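Local atomic coordinates of glycosyl hydrolases family 2, sugar binding domain protein (Bacteroides uniformis str. 3978 T3 ii, PDB entry 6D1P), a protein that is a beta-glucuronidase of glycoside hydrolase family 2, an enzyme that probably hydrolyses O-glycosidic bonds to release glucuronic acid from glucuronide conjugates. Residues P388-K400 / G433-M447. Residues are numbered along the deposited sequence; the frame is centred on the assembly and turned at random.
Sequences PWCRGGLGGESYK and GDFQTFEKDSIRAFM. With NA (sodium ion), chain D.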
ATOM      1  N   PRO A 388     -25.532  -0.946   9.464  1.00 26.75           N
ATOM      2  CA  PRO A 388     -24.919  -0.392   8.252  1.00 22.31           C
ATOM      3  C   PRO A 388     -25.438  -1.011   6.957  1.00 26.14           C
ATOM      4  O   PRO A 388     -24.658  -1.235   6.021  1.00 26.34           O
ATOM      5  CB  PRO A 388     -23.415  -0.661   8.465  1.00 24.94           C
ATOM      6  CG  PRO A 388     -23.335  -1.755   9.447  1.00 20.23           C
ATOM      7  CD  PRO A 388     -24.630  -1.876  10.175  1.00 23.25           C
ATOM      8  N   TRP A 389     -26.746  -1.284   6.882  1.00 28.37           N
ATOM      9  CA  TRP A 389     -27.383  -1.577   5.595  1.00 24.72           C
ATOM     10  C   TRP A 389     -27.534  -0.241   4.867  1.00 24.98           C
ATOM     11  O   TRP A 389     -28.566   0.434   4.916  1.00 25.01           O
ATOM     12  CB  TRP A 389     -28.718  -2.289   5.777  1.00 23.71           C
ATOM     13  CG  TRP A 389     -29.240  -2.834   4.485  1.00 24.96           C
ATOM     14  CD1 TRP A 389     -28.522  -3.055   3.349  1.00 23.74           C
ATOM     15  CD2 TRP A 389     -30.589  -3.210   4.184  1.00 24.14           C
ATOM     16  NE1 TRP A 389     -29.330  -3.547   2.364  1.00 23.36           N
ATOM     17  CE2 TRP A 389     -30.606  -3.656   2.850  1.00 27.32           C
ATOM     18  CE3 TRP A 389     -31.779  -3.217   4.913  1.00 24.64           C
ATOM     19  CZ2 TRP A 389     -31.770  -4.109   2.225  1.00 27.49           C
ATOM     20  CZ3 TRP A 389     -32.935  -3.661   4.296  1.00 26.86           C
ATOM     21  CH2 TRP A 389     -32.923  -4.103   2.959  1.00 26.33           C
ATOM     22  N   CYS A 390     -26.466   0.151   4.185  1.00 22.11           N
ATOM     23  CA  CYS A 390     -26.299   1.515   3.692  1.00 20.46           C
ATOM     24  C   CYS A 390     -25.872   1.450   2.228  1.00 19.72           C
ATOM     25  O   CYS A 390     -24.696   1.210   1.937  1.00 20.84           O
ATOM     26  CB  CYS A 390     -25.283   2.256   4.559  1.00 18.51           C
ATOM     27  SG  CYS A 390     -24.914   3.946   4.094  1.00 19.63           S
ATOM     28  N   ARG A 391     -26.842   1.655   1.325  1.00 18.40           N
ATOM     29  CA  ARG A 391     -26.668   1.712  -0.127  1.00 19.47           C
ATOM     30  C   ARG A 391     -26.366   0.352  -0.759  1.00 22.25           C
ATOM     31  O   ARG A 391     -26.004  -0.606  -0.065  1.00 18.20           O
ATOM     32  CB  ARG A 391     -25.571   2.702  -0.528  1.00 22.31           C
ATOM     33  CG  ARG A 391     -25.903   4.169  -0.222  1.00 19.95           C
ATOM     34  CD  ARG A 391     -24.813   5.130  -0.693  1.00 20.85           C
ATOM     35  NE  ARG A 391     -25.229   6.502  -0.417  1.00 21.54           N
ATOM     36  CZ  ARG A 391     -24.517   7.589  -0.706  1.00 23.38           C
ATOM     37  NH1 ARG A 391     -23.318   7.480  -1.287  1.00 16.33           N
ATOM     38  NH2 ARG A 391     -25.014   8.796  -0.414  1.00 21.29           N
ATOM     39  N   GLY A 392     -26.608   0.260  -2.075  1.00 20.21           N
ATOM     40  CA  GLY A 392     -26.057  -0.774  -2.927  1.00 22.78           C
ATOM     41  C   GLY A 392     -27.040  -1.823  -3.400  1.00 25.44           C
ATOM     42  O   GLY A 392     -26.755  -2.508  -4.393  1.00 25.83           O
ATOM     43  N   GLY A 393     -28.176  -1.977  -2.724  1.00 24.30           N
ATOM     44  CA  GLY A 393     -29.126  -3.010  -3.066  1.00 20.23           C
ATOM     45  C   GLY A 393     -29.250  -4.037  -1.963  1.00 24.36           C
ATOM     46  O   GLY A 393     -29.496  -3.691  -0.806  1.00 23.36           O
ATOM     47  N   LEU A 394     -29.046  -5.307  -2.301  1.00 24.67           N
ATOM     48  CA  LEU A 394     -29.271  -6.383  -1.345  1.00 26.42           C
ATOM     49  C   LEU A 394     -28.541  -7.620  -1.843  1.00 26.18           C
ATOM     50  O   LEU A 394     -28.663  -7.979  -3.019  1.00 27.10           O
ATOM     51  CB  LEU A 394     -30.770  -6.660  -1.177  1.00 25.67           C
ATOM     52  CG  LEU A 394     -31.200  -7.876  -0.347  1.00 26.07           C
ATOM     53  CD1 LEU A 394     -30.904  -7.682   1.138  1.00 25.01           C
ATOM     54  CD2 LEU A 394     -32.663  -8.166  -0.567  1.00 24.24           C
ATOM     55  N   GLY A 395     -27.777  -8.258  -0.954  1.00 27.55           N
ATOM     56  CA  GLY A 395     -26.949  -9.386  -1.316  1.00 27.41           C
ATOM     57  C   GLY A 395     -27.582 -10.720  -0.961  1.00 26.60           C
ATOM     58  O   GLY A 395     -28.776 -10.824  -0.672  1.00 25.47           O
ATOM     59  N   GLY A 396     -26.735 -11.757  -0.963  1.00 28.46           N
ATOM     60  CA  GLY A 396     -27.149 -13.126  -0.726  1.00 28.08           C
ATOM     61  C   GLY A 396     -27.394 -13.432   0.738  1.00 31.08           C
ATOM     62  O   GLY A 396     -27.659 -12.542   1.554  1.00 28.56           O
ATOM     63  N   GLU A 397     -27.322 -14.729   1.070  1.00 28.51           N
ATOM     64  CA  GLU A 397     -27.710 -15.165   2.411  1.00 31.39           C
ATOM     65  C   GLU A 397     -26.726 -14.672   3.453  1.00 28.14           C
ATOM     66  O   GLU A 397     -27.102 -14.392   4.598  1.00 28.44           O
ATOM     67  CB  GLU A 397     -27.815 -16.689   2.489  1.00 26.41           C
ATOM     68  CG  GLU A 397     -29.194 -17.219   2.173  1.00 35.90           C
ATOM     69  CD  GLU A 397     -30.312 -16.475   2.920  1.00 43.33           C
ATOM     70  OE1 GLU A 397     -30.308 -16.446   4.172  1.00 40.18           O
ATOM     71  OE2 GLU A 397     -31.209 -15.909   2.249  1.00 47.27           O
ATOM     72  N   SER A 398     -25.459 -14.612   3.086  1.00 25.00           N
ATOM     73  CA  SER A 398     -24.437 -14.211   4.036  1.00 29.31           C
ATOM     74  C   SER A 398     -24.586 -12.736   4.366  1.00 25.99           C
ATOM     75  O   SER A 398     -24.488 -12.327   5.533  1.00 24.33           O
ATOM     76  CB  SER A 398     -23.063 -14.521   3.437  1.00 24.89           C
ATOM     77  OG  SER A 398     -22.097 -14.496   4.451  1.00 35.78           O
ATOM     78  N   TYR A 399     -24.833 -11.938   3.329  1.00 25.17           N
ATOM     79  CA  TYR A 399     -25.148 -10.530   3.475  1.00 22.91           C
ATOM     80  C   TYR A 399     -26.369 -10.338   4.379  1.00 24.19           C
ATOM     81  O   TYR A 399     -26.326  -9.553   5.334  1.00 23.87           O
ATOM     82  CB  TYR A 399     -25.337  -9.969   2.064  1.00 21.62           C
ATOM     83  CG  TYR A 399     -25.764  -8.523   1.850  1.00 26.46           C
ATOM     84  CD1 TYR A 399     -24.955  -7.654   1.117  1.00 21.78           C
ATOM     85  CD2 TYR A 399     -26.999  -8.050   2.288  1.00 24.00           C
ATOM     86  CE1 TYR A 399     -25.338  -6.370   0.855  1.00 20.76           C
ATOM     87  CE2 TYR A 399     -27.397  -6.742   2.030  1.00 24.01           C
ATOM     88  CZ  TYR A 399     -26.557  -5.915   1.312  1.00 23.55           C
ATOM     89  OH  TYR A 399     -26.907  -4.621   1.024  1.00 23.36           O
ATOM     90  N   LYS A 400     -27.457 -11.077   4.118  1.00 23.15           N
ATOM     91  CA  LYS A 400     -28.676 -10.905   4.918  1.00 27.73           C
ATOM     92  C   LYS A 400     -28.456 -11.344   6.361  1.00 26.56           C
ATOM     93  O   LYS A 400     -28.972 -10.721   7.299  1.00 27.58           O
ATOM     94  CB  LYS A 400     -29.846 -11.694   4.319  1.00 27.96           C
ATOM     95  CG  LYS A 400     -30.373 -11.195   2.992  1.00 28.60           C
ATOM     96  CD  LYS A 400     -31.339 -12.217   2.370  1.00 31.71           C
ATOM     97  CE  LYS A 400     -31.148 -12.351   0.849  1.00 33.98           C
ATOM     98  NZ  LYS A 400     -32.459 -12.304   0.104  1.00 36.97           N
ATOM     99  N   GLY A 433     -26.523  -0.480  -7.302  1.00 21.15           N
ATOM    100  CA  GLY A 433     -25.271  -0.505  -8.039  1.00 24.45           C
ATOM    101  C   GLY A 433     -24.276  -1.593  -7.691  1.00 26.06           C
ATOM    102  O   GLY A 433     -23.400  -1.928  -8.503  1.00 25.33           O
ATOM    103  N   ASP A 434     -24.382  -2.150  -6.485  1.00 24.42           N
ATOM    104  CA  ASP A 434     -23.421  -3.167  -6.090  1.00 23.35           C
ATOM    105  C   ASP A 434     -23.690  -4.519  -6.738  1.00 23.05           C
ATOM    106  O   ASP A 434     -22.801  -5.365  -6.732  1.00 23.43           O
ATOM    107  CB  ASP A 434     -23.397  -3.299  -4.565  1.00 21.42           C
ATOM    108  CG  ASP A 434     -22.338  -2.414  -3.925  1.00 23.63           C
ATOM    109  OD1 ASP A 434     -21.785  -1.538  -4.636  1.00 20.63           O
ATOM    110  OD2 ASP A 434     -22.046  -2.605  -2.721  1.00 21.73           O
ATOM    111  N   PHE A 435     -24.884  -4.753  -7.284  1.00 23.39           N
ATOM    112  CA  PHE A 435     -25.198  -5.995  -7.983  1.00 23.30           C
ATOM    113  C   PHE A 435     -25.836  -5.675  -9.328  1.00 28.01           C
ATOM    114  O   PHE A 435     -26.274  -4.546  -9.570  1.00 27.84           O
ATOM    115  CB  PHE A 435     -26.113  -6.904  -7.150  1.00 21.53           C
ATOM    116  CG  PHE A 435     -25.604  -7.130  -5.747  1.00 28.84           C
ATOM    117  CD1 PHE A 435     -25.980  -6.277  -4.713  1.00 23.66           C
ATOM    118  CD2 PHE A 435     -24.697  -8.159  -5.472  1.00 24.84           C
ATOM    119  CE1 PHE A 435     -25.508  -6.456  -3.425  1.00 23.49           C
ATOM    120  CE2 PHE A 435     -24.214  -8.347  -4.187  1.00 25.65           C
ATOM    121  CZ  PHE A 435     -24.624  -7.493  -3.155  1.00 27.27           C
ATOM    122  N   GLN A 436     -25.829  -6.676 -10.227  1.00 25.97           N
ATOM    123  CA  GLN A 436     -26.466  -6.535 -11.532  1.00 26.81           C
ATOM    124  C   GLN A 436     -27.982  -6.383 -11.428  1.00 30.33           C
ATOM    125  O   GLN A 436     -28.607  -5.828 -12.334  1.00 34.43           O
ATOM    126  CB  GLN A 436     -26.134  -7.743 -12.401  1.00 29.17           C
ATOM    127  CG  GLN A 436     -24.663  -8.087 -12.389  1.00 35.57           C
ATOM    128  CD  GLN A 436     -24.317  -9.277 -13.269  1.00 43.60           C
ATOM    129  OE1 GLN A 436     -24.414  -9.210 -14.503  1.00 41.10           O
ATOM    130  NE2 GLN A 436     -23.905 -10.377 -12.637  1.00 44.28           N
ATOM    131  N   THR A 437     -28.580  -6.869 -10.358  1.00 26.15           N
ATOM    132  CA  THR A 437     -30.007  -6.743 -10.120  1.00 34.00           C
ATOM    133  C   THR A 437     -30.275  -5.698  -9.050  1.00 31.25           C
ATOM    134  O   THR A 437     -29.412  -5.358  -8.239  1.00 30.47           O
ATOM    135  CB  THR A 437     -30.609  -8.064  -9.647  1.00 36.07           C
ATOM    136  OG1 THR A 437     -30.235  -8.268  -8.273  1.00 39.40           O
ATOM    137  CG2 THR A 437     -30.111  -9.233 -10.503  1.00 31.76           C
ATOM    138  N   PHE A 438     -31.508  -5.223  -9.044  1.00 31.98           N
ATOM    139  CA  PHE A 438     -32.011  -4.381  -7.972  1.00 28.57           C
ATOM    140  C   PHE A 438     -33.506  -4.659  -7.876  1.00 34.80           C
ATOM    141  O   PHE A 438     -34.269  -4.243  -8.753  1.00 35.63           O
ATOM    142  CB  PHE A 438     -31.727  -2.914  -8.250  1.00 28.01           C
ATOM    143  CG  PHE A 438     -32.078  -2.024  -7.116  1.00 31.12           C
ATOM    144  CD1 PHE A 438     -31.157  -1.779  -6.110  1.00 27.15           C
ATOM    145  CD2 PHE A 438     -33.353  -1.458  -7.026  1.00 29.36           C
ATOM    146  CE1 PHE A 438     -31.485  -0.947  -5.039  1.00 26.86           C
ATOM    147  CE2 PHE A 438     -33.692  -0.637  -5.961  1.00 26.14           C
ATOM    148  CZ  PHE A 438     -32.759  -0.381  -4.965  1.00 25.03           C
ATOM    149  N   GLU A 439     -33.917  -5.363  -6.825  1.00 31.31           N
ATOM    150  CA  GLU A 439     -35.269  -5.893  -6.693  1.00 32.16           C
ATOM    151  C   GLU A 439     -35.974  -5.162  -5.561  1.00 31.23           C
ATOM    152  O   GLU A 439     -35.758  -5.466  -4.381  1.00 29.55           O
ATOM    153  CB  GLU A 439     -35.220  -7.396  -6.444  1.00 28.40           C
ATOM    154  CG  GLU A 439     -34.664  -8.170  -7.637  1.00 35.66           C
ATOM    155  CD  GLU A 439     -34.277  -9.604  -7.297  1.00 39.81           C
ATOM    156  OE1 GLU A 439     -34.379 -10.002  -6.110  1.00 35.44           O
ATOM    157  OE2 GLU A 439     -33.869 -10.333  -8.230  1.00 46.15           O
ATOM    158  N   LYS A 440     -36.824  -4.199  -5.916  1.00 29.45           N
ATOM    159  CA  LYS A 440     -37.479  -3.418  -4.874  1.00 27.19           C
ATOM    160  C   LYS A 440     -38.300  -4.315  -3.962  1.00 31.84           C
ATOM    161  O   LYS A 440     -38.322  -4.110  -2.744  1.00 29.31           O
ATOM    162  CB  LYS A 440     -38.354  -2.336  -5.489  1.00 28.38           C
ATOM    163  CG  LYS A 440     -37.596  -1.378  -6.349  1.00 30.75           C
ATOM    164  CD  LYS A 440     -38.503  -0.275  -6.856  1.00 28.82           C
ATOM    165  CE  LYS A 440     -37.658   0.856  -7.433  1.00 34.04           C
ATOM    166  NZ  LYS A 440     -38.495   1.983  -7.927  1.00 38.15           N
ATOM    167  N   ASP A 441     -38.945  -5.348  -4.533  1.00 27.88           N
ATOM    168  CA  ASP A 441     -39.824  -6.199  -3.741  1.00 29.21           C
ATOM    169  C   ASP A 441     -39.032  -7.066  -2.776  1.00 29.90           C
ATOM    170  O   ASP A 441     -39.467  -7.286  -1.638  1.00 29.72           O
ATOM    171  CB  ASP A 441     -40.721  -7.052  -4.653  1.00 30.34           C
ATOM    172  CG  ASP A 441     -39.937  -7.872  -5.692  1.00 45.95           C
ATOM    173  OD1 ASP A 441     -38.683  -7.992  -5.601  1.00 41.40           O
ATOM    174  OD2 ASP A 441     -40.599  -8.408  -6.617  1.00 50.25           O
ATOM    175  N   SER A 442     -37.862  -7.551  -3.205  1.00 28.30           N
ATOM    176  CA  SER A 442     -36.980  -8.279  -2.302  1.00 27.03           C
ATOM    177  C   SER A 442     -36.457  -7.375  -1.197  1.00 24.72           C
ATOM    178  O   SER A 442     -36.270  -7.816  -0.062  1.00 28.24           O
ATOM    179  CB  SER A 442     -35.809  -8.886  -3.079  1.00 29.38           C
ATOM    180  OG  SER A 442     -36.276  -9.636  -4.172  1.00 33.00           O
ATOM    181  N   ILE A 443     -36.186  -6.114  -1.516  1.00 26.57           N
ATOM    182  CA  ILE A 443     -35.726  -5.179  -0.497  1.00 28.09           C
ATOM    183  C   ILE A 443     -36.845  -4.897   0.501  1.00 29.06           C
ATOM    184  O   ILE A 443     -36.637  -4.952   1.721  1.00 26.23           O
ATOM    185  CB  ILE A 443     -35.191  -3.893  -1.156  1.00 25.08           C
ATOM    186  CG1 ILE A 443     -33.911  -4.194  -1.929  1.00 25.37           C
ATOM    187  CG2 ILE A 443     -34.912  -2.827  -0.109  1.00 26.05           C
ATOM    188  CD1 ILE A 443     -33.457  -3.068  -2.818  1.00 23.94           C
ATOM    189  N   ARG A 444     -38.053  -4.616  -0.004  1.00 24.51           N
ATOM    190  CA  ARG A 444     -39.220  -4.518   0.867  1.00 28.09           C
ATOM    191  C   ARG A 444     -39.318  -5.730   1.786  1.00 27.86           C
ATOM    192  O   ARG A 444     -39.454  -5.590   3.009  1.00 26.39           O
ATOM    193  CB  ARG A 444     -40.503  -4.392   0.032  1.00 30.33           C
ATOM    194  CG  ARG A 444     -41.118  -3.013  -0.008  1.00 32.32           C
ATOM    195  CD  ARG A 444     -42.522  -3.040  -0.613  1.00 30.21           C
ATOM    196  NE  ARG A 444     -43.583  -3.310   0.360  1.00 34.21           N
ATOM    197  CZ  ARG A 444     -44.039  -2.417   1.239  1.00 37.35           C
ATOM    198  NH1 ARG A 444     -43.511  -1.198   1.293  1.00 34.47           N
ATOM    199  NH2 ARG A 444     -45.024  -2.733   2.070  1.00 38.02           N
ATOM    200  N   ALA A 445     -39.233  -6.932   1.209  1.00 26.18           N
ATOM    201  CA  ALA A 445     -39.420  -8.147   1.991  1.00 28.16           C
ATOM    202  C   ALA A 445     -38.397  -8.238   3.112  1.00 27.87           C
ATOM    203  O   ALA A 445     -38.735  -8.553   4.252  1.00 26.12           O
ATOM    204  CB  ALA A 445     -39.332  -9.372   1.081  1.00 23.05           C
ATOM    205  N   PHE A 446     -37.125  -7.976   2.803  1.00 28.78           N
ATOM    206  CA  PHE A 446     -36.102  -8.056   3.838  1.00 26.69           C
ATOM    207  C   PHE A 446     -36.209  -6.886   4.812  1.00 26.04           C
ATOM    208  O   PHE A 446     -35.987  -7.054   6.017  1.00 26.93           O
ATOM    209  CB  PHE A 446     -34.717  -8.118   3.199  1.00 28.30           C
ATOM    210  CG  PHE A 446     -33.609  -8.345   4.186  1.00 27.54           C
ATOM    211  CD1 PHE A 446     -33.574  -9.498   4.951  1.00 23.40           C
ATOM    212  CD2 PHE A 446     -32.606  -7.402   4.353  1.00 25.83           C
ATOM    213  CE1 PHE A 446     -32.562  -9.704   5.870  1.00 24.27           C
ATOM    214  CE2 PHE A 446     -31.589  -7.602   5.262  1.00 21.52           C
ATOM    215  CZ  PHE A 446     -31.570  -8.752   6.028  1.00 23.42           C
ATOM    216  N   MET A 447     -36.556  -5.697   4.320  1.00 24.44           N
ATOM    217  CA  MET A 447     -36.814  -4.591   5.235  1.00 27.51           C
ATOM    218  C   MET A 447     -37.918  -4.951   6.223  1.00 26.42           C
ATOM    219  O   MET A 447     -37.802  -4.683   7.426  1.00 29.13           O
ATOM    220  CB  MET A 447     -37.191  -3.326   4.459  1.00 28.35           C
ATOM    221  CG  MET A 447     -37.275  -2.079   5.330  1.00 24.11           C
ATOM    222  SD  MET A 447     -35.645  -1.580   5.956  1.00 29.20           S
ATOM    223  CE  MET A 447     -34.951  -0.870   4.463  1.00 25.50           C
TER
HETATM  224 NA    NA D 902     -21.231  -7.548  -6.501  1.00 25.68          NA
HETATM  225  O   HOH W   1     -27.519  -3.195  -6.838  1.00 24.33           O
HETATM  226  O   HOH W   2     -29.551  -6.248  -5.288  1.00 28.33           O
HETATM  227  O   HOH W   3     -22.263 -10.080  -7.520  1.00 24.81           O
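Trp-389 and Phe-446 meet in a T-shaped (edge-to-face) stack where two beta-alpha loops of the TIM barrel lead into helices 397-414 and 440-457. The edge of Phe-446 points at the six-membered indole ring, planes at 72°, with CD2 of Phe-446 3.6 Å from CH2 of Trp-389. The indole swings toward helix 440-457 because its CG lies anti to the backbone N (chi1 -168°). It also meets CG2 of Ile-443 and Met-447, whose SD makes an oblique Met-aromatic contact and whose CE comes 3.4 Å from CZ3 of Trp-389. Methionine's flexible chain suits the place, bending at chi2 and chi3 to reach the ring. CD1 of Leu-394 touches CD2 of Phe-446, and the aliphatic stem of Lys-400 makes a CH-pi contact over one face of Phe-446, its CG 4.0 Å from the ring centroid.

The indole nitrogen finds its acceptors in its own segment: NE1 of Trp-389 donates to O of Gly-393 at 3.2 Å and, weakly, to OH of Tyr-399 on the following helix. A leucine in place of Trp-389 would probably leave the Phe-446 edge without its aromatic face and Gly-393 O without this donor.

Glycines let the loops close together. A CB at Gly-392 would crowd OD2 of Asp-434, which Ser-179 binds; one at Gly-393 would point toward the Phe-438 ring, whose CE1 already lies against its CA. N of Asp-434 donates to O of Gly-392 at 3.2 Å. Water 1, 2.7 Å from O of Gly-392, accepts from N of Gly-433 and N of Phe-435, tying the loops together. O of the same Asp-434 binds the sodium ion at 2.7 Å, with Thr-174 and, from the second subunit, Ser-44, while O of Leu-394 sits over a face of Phe-435, 3.5 Å from CE1.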